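Local structure of uncharacterized protein (Bacteroides vulgatus, 4FMR) at the interface of chains A and B. The protein probably binds DNA as a member of the HU/IHF-like family, its DNA-binding domain being joined to a DUF4469 domain with an immunoglobulin-like fold. Residues are numbered along the deposited sequence; one frame, centred on the assembly and turned at random. Chains: chain A/B, uncharacterized hypothetical protein.

The interface of chains A and B. Residues chain A 74, 81; chain B 32, 145-147, 210, 236, 238.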
loop_
_atom_site.group_PDB
_atom_site.type_symbol
_atom_site.label_atom_id
_atom_site.label_comp_id
_atom_site.label_asym_id
_atom_site.label_seq_id
_atom_site.Cartn_x
_atom_site.Cartn_y
_atom_site.Cartn_z
ATOM N N SER A 74 -4.862 10.664 9.065
ATOM C CA SER A 74 -4.477 10.254 7.719
ATOM C C SER A 74 -3.342 11.215 7.314
ATOM O O SER A 74 -3.366 12.385 7.697
ATOM C CB SER A 74 -5.651 10.263 6.743
ATOM O OG SER A 74 -6.040 11.597 6.482
ATOM N N ARG A 81 -0.187 8.602 0.597
ATOM C CA ARG A 81 -1.213 8.870 1.592
ATOM C C ARG A 81 -1.279 7.611 2.437
ATOM O O ARG A 81 -1.262 6.503 1.887
ATOM C CB ARG A 81 -2.571 9.292 0.983
ATOM C CG ARG A 81 -3.656 9.550 2.017
ATOM C CD ARG A 81 -4.392 8.266 2.352
ATOM N NE ARG A 81 -5.639 8.549 3.048
ATOM C CZ ARG A 81 -6.540 7.634 3.352
ATOM N NH1 ARG A 81 -6.348 6.365 3.013
ATOM N NH2 ARG A 81 -7.662 7.984 3.955
ATOM N N SER B 32 -6.732 15.091 9.057
ATOM C CA SER B 32 -5.832 14.830 7.936
ATOM C C SER B 32 -4.680 15.831 7.953
ATOM O O SER B 32 -4.898 17.000 8.254
ATOM C CB SER B 32 -6.585 14.898 6.609
ATOM O OG SER B 32 -7.122 16.189 6.366
ATOM N N ASP B 145 -9.052 1.090 2.225
ATOM C CA ASP B 145 -8.513 2.041 3.203
ATOM C C ASP B 145 -9.099 3.479 2.998
ATOM O O ASP B 145 -8.564 4.430 3.537
ATOM C CB ASP B 145 -6.968 2.062 3.107
ATOM C CG ASP B 145 -6.401 2.434 1.745
ATOM O OD1 ASP B 145 -7.201 2.636 0.791
ATOM O OD2 ASP B 145 -5.163 2.485 1.614
ATOM N N PHE B 146 -10.187 3.614 2.213
ATOM C CA PHE B 146 -10.855 4.870 1.874
ATOM C C PHE B 146 -10.018 5.738 0.940
ATOM O O PHE B 146 -10.229 6.945 0.883
ATOM C CB PHE B 146 -11.313 5.679 3.092
ATOM C CG PHE B 146 -12.777 5.404 3.339
ATOM C CD1 PHE B 146 -13.175 4.321 4.108
ATOM C CD2 PHE B 146 -13.758 6.159 2.707
ATOM C CE1 PHE B 146 -14.520 4.064 4.324
ATOM C CE2 PHE B 146 -15.108 5.881 2.902
ATOM C CZ PHE B 146 -15.479 4.821 3.688
ATOM N N SER B 147 -9.117 5.107 0.162
ATOM C CA SER B 147 -8.423 5.733 -0.949
ATOM C C SER B 147 -9.299 5.443 -2.174
ATOM O O SER B 147 -9.933 4.386 -2.229
ATOM C CB SER B 147 -6.992 5.222 -1.095
ATOM O OG SER B 147 -7.002 3.852 -1.456
ATOM N N GLU B 210 -6.913 14.626 0.154
ATOM C CA GLU B 210 -7.898 14.247 1.129
ATOM C C GLU B 210 -9.150 15.146 0.990
ATOM O O GLU B 210 -9.065 16.331 0.638
ATOM C CB GLU B 210 -7.302 14.322 2.540
ATOM C CG GLU B 210 -7.972 13.334 3.501
ATOM C CD GLU B 210 -7.557 11.873 3.450
ATOM O OE1 GLU B 210 -6.512 11.559 2.835
ATOM O OE2 GLU B 210 -8.260 11.042 4.071
ATOM N N THR B 236 -13.674 10.444 6.014
ATOM C CA THR B 236 -12.576 11.027 5.257
ATOM C C THR B 236 -12.261 10.115 4.044
ATOM O O THR B 236 -12.523 8.906 4.083
ATOM C CB THR B 236 -11.366 11.251 6.164
ATOM O OG1 THR B 236 -10.465 12.139 5.494
ATOM C CG2 THR B 236 -10.668 9.942 6.561
ATOM N N TYR B 238 -9.358 9.695 0.553
ATOM C CA TYR B 238 -8.267 10.196 -0.259
ATOM C C TYR B 238 -8.623 9.967 -1.719
ATOM O O TYR B 238 -8.931 8.842 -2.123
ATOM C CB TYR B 238 -6.919 9.566 0.097
ATOM C CG TYR B 238 -5.822 10.024 -0.845
ATOM C CD1 TYR B 238 -5.205 11.264 -0.682
ATOM C CD2 TYR B 238 -5.415 9.226 -1.916
ATOM C CE1 TYR B 238 -4.245 11.718 -1.587
ATOM C CE2 TYR B 238 -4.465 9.673 -2.833
ATOM C CZ TYR B 238 -3.870 10.912 -2.656
ATOM O OH TYR B 238 -2.891 11.334 -3.526
HETATM O O HOH W 1 -9.508 6.327 5.788
HETATM O O HOH W 2 -4.223 4.865 2.305
HETATM O O HOH W 3 -4.414 12.707 4.222
#
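Strands 74-76 and 80-87 of chain A meet strands 32-33, 209-217 and 231-240 of chain B, together with the loop at B:Asp145 and B:Phe146 that leads into strand 147-149. A:Arg81 reaches across to B:Glu210 and grips its carboxylate side-on in a salt bridge. NE of A:Arg81 donates to OE1 of B:Glu210 (3.1 Å) and NH2 donates to OE2, both oxygens using their syn lone pairs. The guanidinium and carboxylate planes lie 18° apart, nearly coplanar, as suits this paired grip, although OE1 is tilted somewhat out of the guanidinium plane. The anti lone pair of OE2 of B:Glu210 takes a further bond from the hydroxyl OG1 of B:Thr236 (2.8 Å), a second-shell contact that helps fix the carboxylate's rotation.

At the other edge of the guanidinium, NH1 of A:Arg81 gives an almost straight bond to the backbone carbonyl O of B:Asp145 (3.0 Å); the O lies in the guanidinium plane, but NH1 approaches from above the carbonyl plane. Water 2 links NH1 to the carboxylate oxygen OD2 of B:Asp145, while water 1 joins NH2 to the same residue's carbonyl. The nearby B:Asp145 carboxylate may add favourable charge; its OD1 is held by the backbone N and hydroxyl OG of B:Ser147 (OG to OD1, 2.6 Å).

The aliphatic stem of A:Arg81 packs on B:Tyr238. CB of A:Arg81 sits over the ring face of B:Tyr238, 3.7 Å from the centroid, and CG of A:Arg81, anti to the backbone N (chi1 179°), touches CD1 of B:Tyr238 (3.6 Å). A bend at chi2 (-88°) then carries the chain past CB of B:Tyr238 towards B:Glu210.

Beside this cluster, A:Ser74 and B:Ser32 form a parallel beta bridge. Water 3 connects OG of A:Ser74 with OE1 of B:Glu210 (2.8 Å from the water).

The patch recurs with the chains exchanged in the two-fold symmetric deposited assembly, which may represent the biological dimer, as HU/IHF-like proteins commonly pair, and joins the DNA-binding domain of chain A to both the DNA-binding and immunoglobulin-like domains of chain B.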